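Local atomic coordinates of toxin PAU_02230 (PDB entry 6HV6), a protein that acts as a protein toxin of the bacterium Photorhabdus asymbiotica, the modelled part joining a helical region to a domain built round an antiparallel beta-sheet. Residues Ser129-Lys132 with Lys133-Arg136; Asn246-Ala249 with Ser250-Asn253. The protein carries 1 engineered substitution. One frame throughout, in Å; residues are numbered along the deposited sequence.

Both contacts are local, each made within eight consecutive residues, so neither closes a long loop. Following the chain, interaction 1 comes first, in the opening turns of helix 130-138, which lies between helices 101-115 and 144-176 in the sequence and packs on helices 80-93 and 144-176. Interaction 2 follows after helix 235-244, where the chain makes a short 3-10 turn that rests on helix 199-211 and on the chain just after strand 342-346, the last strand of the six-stranded sheet. The two are in series, neither nested nor crossed. The centres of interactions 1 and 2 lie about 48 Å apart, on opposite sides of the chain's centre, and the two do not touch.

Interaction 1: Ser129-Lys132 with Lys133-Arg136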
loop_
_atom_site.group_PDB
_atom_site.type_symbol
_atom_site.label_atom_id
_atom_site.label_comp_id
_atom_site.label_asym_id
_atom_site.label_seq_id
_atom_site.Cartn_x
_atom_site.Cartn_y
_atom_site.Cartn_z
ATOM N N SER A 129 13.359 -24.320 12.861
ATOM C CA SER A 129 12.917 -23.817 11.570
ATOM C C SER A 129 11.656 -22.978 11.737
ATOM O O SER A 129 10.962 -23.046 12.757
ATOM C CB SER A 129 12.624 -24.973 10.613
ATOM O OG SER A 129 11.494 -25.675 11.073
ATOM N N LEU A 130 11.350 -22.188 10.703
ATOM C CA LEU A 130 10.126 -21.389 10.722
ATOM C C LEU A 130 8.895 -22.274 10.922
ATOM O O LEU A 130 8.066 -22.018 11.801
ATOM C CB LEU A 130 10.012 -20.585 9.421
ATOM C CG LEU A 130 8.754 -19.740 9.242
ATOM C CD1 LEU A 130 8.607 -18.779 10.406
ATOM C CD2 LEU A 130 8.780 -18.987 7.915
ATOM N N ASP A 131 8.768 -23.334 10.125
ATOM C CA ASP A 131 7.604 -24.211 10.268
ATOM C C ASP A 131 7.503 -24.794 11.675
ATOM O O ASP A 131 6.400 -24.972 12.200
ATOM C CB ASP A 131 7.658 -25.334 9.235
ATOM C CG ASP A 131 6.946 -24.959 7.953
ATOM O OD1 ASP A 131 5.932 -24.241 8.033
ATOM O OD2 ASP A 131 7.405 -25.358 6.874
ATOM N N LYS A 132 8.640 -25.129 12.286
ATOM C CA LYS A 132 8.616 -25.656 13.645
ATOM C C LYS A 132 8.143 -24.592 14.631
ATOM O O LYS A 132 7.306 -24.866 15.497
ATOM C CB LYS A 132 9.999 -26.166 14.039
ATOM C CG LYS A 132 9.989 -26.982 15.317
ATOM C CD LYS A 132 8.927 -28.057 15.236
ATOM C CE LYS A 132 9.156 -29.159 16.248
ATOM N NZ LYS A 132 8.220 -30.287 15.987
ATOM N N LYS A 133 8.681 -23.374 14.519
ATOM C CA LYS A 133 8.201 -22.260 15.340
ATOM C C LYS A 133 6.696 -22.054 15.187
ATOM O O LYS A 133 5.990 -21.800 16.168
ATOM C CB LYS A 133 8.946 -20.972 14.971
ATOM C CG LYS A 133 10.437 -20.942 15.356
ATOM C CD LYS A 133 10.964 -19.499 15.238
ATOM C CE LYS A 133 12.389 -19.348 15.786
ATOM N NZ LYS A 133 13.414 -19.866 14.821
ATOM N N ILE A 134 6.190 -22.137 13.962
ATOM C CA ILE A 134 4.754 -21.991 13.750
ATOM C C ILE A 134 4.001 -23.139 14.416
ATOM O O ILE A 134 2.992 -22.922 15.088
ATOM C CB ILE A 134 4.446 -21.907 12.241
ATOM C CG1 ILE A 134 5.043 -20.637 11.619
ATOM C CG2 ILE A 134 2.954 -21.929 12.008
ATOM C CD1 ILE A 134 4.927 -20.641 10.098
ATOM N N GLU A 135 4.487 -24.379 14.254
ATOM C CA GLU A 135 3.852 -25.513 14.925
ATOM C C GLU A 135 3.787 -25.305 16.433
ATOM O O GLU A 135 2.772 -25.616 17.064
ATOM C CB GLU A 135 4.607 -26.812 14.635
ATOM C CG GLU A 135 4.393 -27.389 13.281
ATOM C CD GLU A 135 5.137 -28.709 13.116
ATOM O OE1 GLU A 135 5.608 -29.258 14.139
ATOM O OE2 GLU A 135 5.255 -29.182 11.965
ATOM N N ARG A 136 4.874 -24.822 17.036
ATOM C CA ARG A 136 4.866 -24.580 18.477
ATOM C C ARG A 136 3.908 -23.447 18.833
ATOM O O ARG A 136 3.185 -23.525 19.834
ATOM C CB ARG A 136 6.283 -24.261 18.965
ATOM C CG ARG A 136 7.294 -25.370 18.657
ATOM C CD ARG A 136 6.934 -26.662 19.400
ATOM N NE ARG A 136 7.174 -26.477 20.825
ATOM C CZ ARG A 136 6.266 -26.671 21.777
ATOM N NH1 ARG A 136 5.055 -27.093 21.461
ATOM N NH2 ARG A 136 6.583 -26.453 23.048
HETATM O O HOH W 1 5.790 -29.409 16.894
#
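Lys133 N donates to Ser129 O at 2.9 Å, the first of four regular i to i+4 backbone bonds; Ile134, Glu135 and Arg136 donate in the same way to Leu130, Asp131 and Lys132. Ser129 is the N-cap, and its OG accepts from Lys132 N at 3.1 Å, giving a first-turn amide the acceptor that the helix cannot supply. Serine suits the place because its short hydroxyl bends back to the backbone.

On the outer side, the long, oppositely charged Lys132 and Glu135 form a salt bridge, though the direct bond from NZ to OE1 is long and weak at 3.4 Å. A water completes a triangle, accepting from Lys132 NZ at 2.7 Å and donating to Glu135 OE1 at 2.8 Å. A bend at chi2 (51°) turns the lysine chain along the helix, and its CD passes 3.7 Å from Glu135 OE1.

Packing is modest. Leu130 CG meets Ile134 CD1 at 4.0 Å, an i to i+4 apolar pair on one face, the two branched side chains crossing at a slant. Ile134 CG1 also lies 3.3 Å from Leu130 O.

Around these two turns, Asp131 OD1 accepts from Asn79 N and Arg136 NH1 forms a salt bridge with Asp141. Branched aliphatic Leu130 and Ile134 suit the side turned to Met154 of helix 144-176, while Ile134 also touches Asn82 and Met86 of helix 80-93.

Interaction 2: Asn246-Ala249 with Ser250-Asn253; sequences NGNA and SKFN
Lys251 N donates to Asn248 O at 3.1 Å and Phe252 N to Ala249 O at 3.1 Å, the i to i+3 bonds of a short 3-10 turn. In both the donor stands well above the plane of the carbonyl, 61° out of it at Asn248 O. Before them, Gly247 O receives weak bonds from Ser250 N and Lys251 N. Gly247 has a positive phi (59°), a conformation that favours glycine.

Among the side-chain polar contacts, Ser250 OG is modelled 2.4 Å from Gly247 O, too short for the detail to be trusted. Asn253 ND2 makes a weak bond to Ser250 O, while its OD1 accepts from Arg283. Asn248 ND2 is held by Glu242 O, near the end of the preceding helix.

The remaining contacts combine van der Waals packing with, probably, weak electrostatic attraction. Lys251 runs extended beside Asn248, its CE 3.6 Å from Asn248 OD1, and its CG lies 3.4 Å from Asn248 O. Ala249 O sits at the edge of the Phe252 ring, in its plane, 3.7 Å from CD2. Both residues are buried against helix 199-211, small Ala249 touching Leu200 and aromatic Phe252 touching Val204; the Phe252 ring also meets that of Tyr348.

The chemistry thus divides the turn: Ser250 and Lys251 face solvent, Ala249 and Phe252 anchor it to the domain, and the side-chain amides of Asn248 and Asn253 tie it to Glu242 O and Arg283.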
loop_
_atom_site.group_PDB
_atom_site.type_symbol
_atom_site.label_atom_id
_atom_site.label_comp_id
_atom_site.label_asym_id
_atom_site.label_seq_id
_atom_site.Cartn_x
_atom_site.Cartn_y
_atom_site.Cartn_z
ATOM N N ASN A 246 -4.706 18.261 7.505
ATOM C CA ASN A 246 -5.109 19.671 7.578
ATOM C C ASN A 246 -5.774 20.167 6.298
ATOM O O ASN A 246 -5.744 21.362 5.997
ATOM C CB ASN A 246 -3.918 20.570 7.928
ATOM C CG ASN A 246 -3.349 20.276 9.300
ATOM O OD1 ASN A 246 -4.069 19.850 10.202
ATOM N ND2 ASN A 246 -2.047 20.506 9.463
ATOM N N GLY A 247 -6.375 19.267 5.529
ATOM C CA GLY A 247 -6.886 19.662 4.234
ATOM C C GLY A 247 -5.843 20.232 3.300
ATOM O O GLY A 247 -6.205 20.871 2.307
ATOM N N ASN A 248 -4.548 20.044 3.606
ATOM C CA ASN A 248 -3.494 20.398 2.658
ATOM C C ASN A 248 -3.778 19.800 1.294
ATOM O O ASN A 248 -3.628 20.471 0.268
ATOM C CB ASN A 248 -2.127 19.913 3.149
ATOM C CG ASN A 248 -1.451 20.897 4.070
ATOM O OD1 ASN A 248 -1.699 22.097 4.003
ATOM N ND2 ASN A 248 -0.581 20.391 4.936
ATOM N N ALA A 249 -4.202 18.534 1.264
ATOM C CA ALA A 249 -4.531 17.892 -0.001
ATOM C C ALA A 249 -5.685 18.594 -0.695
ATOM O O ALA A 249 -5.721 18.654 -1.931
ATOM C CB ALA A 249 -4.861 16.412 0.229
ATOM N N SER A 250 -6.629 19.139 0.075
ATOM C CA SER A 250 -7.796 19.773 -0.516
ATOM C C SER A 250 -7.440 21.035 -1.292
ATOM O O SER A 250 -8.262 21.509 -2.090
ATOM C CB SER A 250 -8.817 20.109 0.570
ATOM O OG SER A 250 -8.375 21.203 1.356
ATOM N N LYS A 251 -6.245 21.590 -1.073
ATOM C CA LYS A 251 -5.831 22.776 -1.809
ATOM C C LYS A 251 -5.685 22.500 -3.297
ATOM O O LYS A 251 -5.682 23.445 -4.090
ATOM C CB LYS A 251 -4.520 23.315 -1.241
ATOM C CG LYS A 251 -4.616 23.689 0.230
ATOM C CD LYS A 251 -3.298 24.194 0.781
ATOM C CE LYS A 251 -3.474 24.713 2.205
ATOM N NZ LYS A 251 -2.282 25.462 2.688
ATOM N N PHE A 252 -5.583 21.230 -3.695
ATOM C CA PHE A 252 -5.456 20.879 -5.100
ATOM C C PHE A 252 -6.793 20.535 -5.744
ATOM O O PHE A 252 -6.820 20.110 -6.900
ATOM C CB PHE A 252 -4.440 19.747 -5.263
ATOM C CG PHE A 252 -3.048 20.139 -4.817
ATOM C CD1 PHE A 252 -2.210 20.851 -5.662
ATOM C CD2 PHE A 252 -2.601 19.844 -3.537
ATOM C CE1 PHE A 252 -0.938 21.238 -5.249
ATOM C CE2 PHE A 252 -1.337 20.222 -3.120
ATOM C CZ PHE A 252 -0.503 20.923 -3.977
ATOM N N ASN A 253 -7.899 20.775 -5.042
ATOM C CA ASN A 253 -9.228 20.573 -5.604
ATOM C C ASN A 253 -9.559 21.669 -6.607
ATOM O O ASN A 253 -9.434 22.857 -6.302
ATOM C CB ASN A 253 -10.276 20.571 -4.493
ATOM C CG ASN A 253 -10.481 19.204 -3.889
ATOM O OD1 ASN A 253 -10.731 18.233 -4.600
ATOM N ND2 ASN A 253 -10.375 19.118 -2.569
#